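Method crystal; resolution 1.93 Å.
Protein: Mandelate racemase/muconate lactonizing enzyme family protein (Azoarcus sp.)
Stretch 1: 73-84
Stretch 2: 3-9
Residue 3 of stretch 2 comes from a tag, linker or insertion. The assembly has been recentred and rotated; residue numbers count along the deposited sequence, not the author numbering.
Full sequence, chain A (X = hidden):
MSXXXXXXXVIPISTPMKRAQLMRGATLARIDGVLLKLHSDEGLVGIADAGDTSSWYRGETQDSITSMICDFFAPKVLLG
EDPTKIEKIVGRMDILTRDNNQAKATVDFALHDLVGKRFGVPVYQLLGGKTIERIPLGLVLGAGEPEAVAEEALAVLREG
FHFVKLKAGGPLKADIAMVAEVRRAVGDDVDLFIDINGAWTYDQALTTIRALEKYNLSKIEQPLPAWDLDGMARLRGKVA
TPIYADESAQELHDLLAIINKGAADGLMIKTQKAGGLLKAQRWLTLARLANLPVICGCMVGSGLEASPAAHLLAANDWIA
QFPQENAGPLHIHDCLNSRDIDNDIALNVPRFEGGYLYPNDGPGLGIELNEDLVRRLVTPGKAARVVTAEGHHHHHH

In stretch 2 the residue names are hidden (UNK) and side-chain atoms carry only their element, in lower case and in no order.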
# COMPACT_ATOMS: atom_id res chain seq x y z
N PHE A 73 -42.56 -1.05 2.97
CA PHE A 73 -42.31 -1.72 4.23
C PHE A 73 -43.57 -2.36 4.82
O PHE A 73 -43.54 -3.52 5.24
CB PHE A 73 -41.69 -0.76 5.25
CG PHE A 73 -40.32 -0.25 4.86
CD1 PHE A 73 -39.48 -1.01 4.04
CD2 PHE A 73 -39.86 0.98 5.34
CE1 PHE A 73 -38.20 -0.55 3.69
CE2 PHE A 73 -38.57 1.44 5.00
CZ PHE A 73 -37.75 0.67 4.18
N ALA A 74 -44.67 -1.61 4.83
CA ALA A 74 -45.94 -2.08 5.38
C ALA A 74 -46.47 -3.39 4.79
O ALA A 74 -46.66 -4.36 5.50
CB ALA A 74 -47.01 -0.98 5.27
N PRO A 75 -46.71 -3.42 3.46
CA PRO A 75 -47.22 -4.68 2.90
C PRO A 75 -46.19 -5.80 2.79
O PRO A 75 -46.49 -6.96 3.06
CB PRO A 75 -47.76 -4.25 1.53
CG PRO A 75 -46.83 -3.14 1.15
CD PRO A 75 -46.68 -2.36 2.44
N LYS A 76 -44.97 -5.45 2.41
CA LYS A 76 -43.94 -6.46 2.23
C LYS A 76 -43.22 -6.99 3.47
O LYS A 76 -42.77 -8.13 3.47
CB LYS A 76 -42.89 -5.94 1.24
CG LYS A 76 -43.42 -5.69 -0.16
CD LYS A 76 -43.96 -6.97 -0.78
CE LYS A 76 -44.45 -6.73 -2.20
NZ LYS A 76 -43.34 -6.22 -3.06
N VAL A 77 -43.14 -6.19 4.53
CA VAL A 77 -42.40 -6.65 5.70
C VAL A 77 -43.08 -6.56 7.06
O VAL A 77 -42.93 -7.46 7.88
CB VAL A 77 -41.05 -5.91 5.82
CG1 VAL A 77 -40.23 -6.48 6.97
CG2 VAL A 77 -40.28 -6.00 4.52
N LEU A 78 -43.81 -5.48 7.29
CA LEU A 78 -44.44 -5.23 8.59
C LEU A 78 -45.80 -5.88 8.90
O LEU A 78 -45.96 -6.52 9.94
CB LEU A 78 -44.54 -3.72 8.82
CG LEU A 78 -43.23 -2.92 8.78
CD1 LEU A 78 -43.52 -1.44 8.92
CD2 LEU A 78 -42.29 -3.40 9.88
N LEU A 79 -46.77 -5.70 8.01
CA LEU A 79 -48.11 -6.26 8.24
C LEU A 79 -48.11 -7.77 8.39
O LEU A 79 -47.56 -8.50 7.56
CB LEU A 79 -49.04 -5.82 7.11
CG LEU A 79 -49.38 -4.32 7.17
CD1 LEU A 79 -50.03 -3.86 5.88
CD2 LEU A 79 -50.28 -4.07 8.37
N GLY A 80 -48.73 -8.24 9.47
CA GLY A 80 -48.80 -9.67 9.73
C GLY A 80 -47.56 -10.23 10.39
O GLY A 80 -47.50 -11.42 10.70
N GLU A 81 -46.56 -9.38 10.63
CA GLU A 81 -45.31 -9.82 11.24
C GLU A 81 -45.24 -9.63 12.76
O GLU A 81 -45.87 -8.73 13.31
CB GLU A 81 -44.13 -9.10 10.57
CG GLU A 81 -42.76 -9.50 11.11
CD GLU A 81 -42.47 -10.97 10.87
OE1 GLU A 81 -41.89 -11.31 9.82
OE2 GLU A 81 -42.84 -11.80 11.74
N ASP A 82 -44.45 -10.49 13.41
CA ASP A 82 -44.22 -10.45 14.85
C ASP A 82 -43.22 -9.30 15.07
O ASP A 82 -42.09 -9.36 14.59
CB ASP A 82 -43.61 -11.79 15.30
CG ASP A 82 -43.39 -11.87 16.80
OD1 ASP A 82 -43.28 -10.80 17.45
OD2 ASP A 82 -43.30 -13.00 17.32
N PRO A 83 -43.62 -8.26 15.81
CA PRO A 83 -42.76 -7.10 16.08
C PRO A 83 -41.47 -7.38 16.85
O PRO A 83 -40.54 -6.58 16.81
CB PRO A 83 -43.69 -6.14 16.81
CG PRO A 83 -44.58 -7.06 17.57
CD PRO A 83 -44.89 -8.14 16.56
N THR A 84 -41.41 -8.52 17.54
CA THR A 84 -40.21 -8.87 18.30
C THR A 84 -39.05 -9.26 17.39
O THR A 84 -37.89 -9.28 17.82
CB THR A 84 -40.47 -10.07 19.26
OG1 THR A 84 -40.95 -11.20 18.50
CG2 THR A 84 -41.47 -9.71 20.34
N UNK A 3 -49.31 -9.39 19.08
CA UNK A 3 -48.32 -10.44 18.69
C UNK A 3 -48.01 -10.26 17.20
O UNK A 3 -47.04 -10.81 16.69
c UNK A 3 -48.89 -11.83 18.96
c UNK A 3 -47.96 -13.03 19.11
c UNK A 3 -48.74 -14.19 19.71
c UNK A 3 -46.76 -12.69 19.99
N UNK A 4 -48.84 -9.48 16.51
CA UNK A 4 -48.61 -9.19 15.10
C UNK A 4 -49.12 -7.82 14.67
O UNK A 4 -50.17 -7.35 15.13
c UNK A 4 -50.91 -12.05 13.71
n UNK A 4 -50.10 -14.35 13.03
c UNK A 4 -49.19 -10.30 14.20
c UNK A 4 -50.56 -10.83 14.58
c UNK A 4 -50.00 -13.24 14.03
N UNK A 5 -48.34 -7.16 13.81
CA UNK A 5 -48.68 -5.83 13.30
C UNK A 5 -49.87 -5.94 12.36
O UNK A 5 -49.83 -6.71 11.40
c UNK A 5 -47.87 -3.86 11.96
c UNK A 5 -44.98 -4.77 12.80
c UNK A 5 -47.48 -5.21 12.54
c UNK A 5 -46.29 -5.05 13.50
N UNK A 6 -50.91 -5.18 12.63
CA UNK A 6 -52.12 -5.24 11.81
C UNK A 6 -52.44 -3.92 11.13
O UNK A 6 -53.31 -3.87 10.26
c UNK A 6 -53.12 -6.96 13.34
c UNK A 6 -53.33 -5.62 12.67
o UNK A 6 -53.52 -4.62 13.68
N UNK A 7 -51.75 -2.86 11.52
CA UNK A 7 -52.01 -1.56 10.95
C UNK A 7 -50.78 -0.66 11.03
O UNK A 7 -50.14 -0.56 12.07
n UNK A 7 -56.35 2.64 12.87
c UNK A 7 -53.72 0.39 11.15
c UNK A 7 -55.24 2.26 11.94
c UNK A 7 -54.98 0.77 11.94
c UNK A 7 -53.19 -0.93 11.69
N UNK A 8 -50.46 -0.01 9.91
CA UNK A 8 -49.32 0.88 9.86
C UNK A 8 -49.84 2.28 9.54
O UNK A 8 -50.47 2.49 8.50
c UNK A 8 -47.13 1.37 8.74
c UNK A 8 -47.83 -0.99 9.12
c UNK A 8 -48.30 0.42 8.79
N UNK A 9 -49.57 3.22 10.43
CA UNK A 9 -50.03 4.60 10.27
C UNK A 9 -48.92 5.64 10.32
O UNK A 9 -48.14 5.69 11.27
o UNK A 9 -53.05 7.69 12.65
c UNK A 9 -52.41 6.61 12.64
o UNK A 9 -52.57 5.72 13.50
c UNK A 9 -51.38 6.38 11.55
c UNK A 9 -51.08 4.90 11.35

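Position 3 carries four side-chain carbons, forked at the second. Its CA-to-CB bond points away from stretch 1, but the end of the side chain comes nearer, and one terminal carbon lies 4.4 Å from D82 OD2. Its backbone O sits 3.4 Å from D82 CA in a CA-H...O contact. That oxygen has no hydrogen-bond partner in the model. The residue is L3, which comes from a tag.

Position 4 has four carbons in a row ending in nitrogen. The chain end leads away from stretch 1. Contact is made near the backbone: CB is 4.0 Å from G80 O, and CA is 3.3 Å from E81 O in a second CA-H...O contact. This is K4.

Position 5 has four carbons, forked at the first, with one arm two carbons long. CB lies 3.3 Å from L78 O. The end of the long arm is 4.1 Å from L78 CB, its inner carbon is 4.3 Å from P83 CB, and the short arm is 4.3 Å from L79 CD2. Branching at CB excludes leucine, so the residue is I5.

Position 6 has one carbon carrying one oxygen and one carbon. Its CA-to-CB bond points away from stretch 1, and its hydroxyl is hydrogen-bonded elsewhere in the structure. Its backbone C is 3.5 Å from L79 CD2. This is T6.

Position 7 again shows four carbons in a row ending in nitrogen. Its CA-to-CB bond points away. The side chain is extended, with all four chi angles t. Backbone N is 3.7 Å from L79 CD2. This is K7.

Position 8 has one carbon carrying two carbons. Its CA-to-CB bond points toward stretch 1. One methyl lies 3.9 Å from A74 CB and 4.0 Å from L79 CD2. This is V8, and that methyl is CG2.

Position 9 has three carbons, the third carrying two oxygens. It makes no contact with stretch 1. Both terminal atoms are oxygen, so the group is a carboxylate and not an amide, and three carbons make it one longer than aspartate. This is E9.

The contact joins backbone pairing to apolar packing. I5 N donates to E81 O at 3.0 Å, and G80 N donates to I5 O at 2.7 Å, both nearly straight. They hold the strand start against the type II turn from L78 to E81, which begins on the last helical residue. At the phi/psi of G80, a CB would jam against the preceding carbonyl O, which calls for glycine. Beside these bonds, I5 packs on L78, L79 and P83, and V8 on A74, L78 and L79.

Stretch 2 (3-9) LKITKVE
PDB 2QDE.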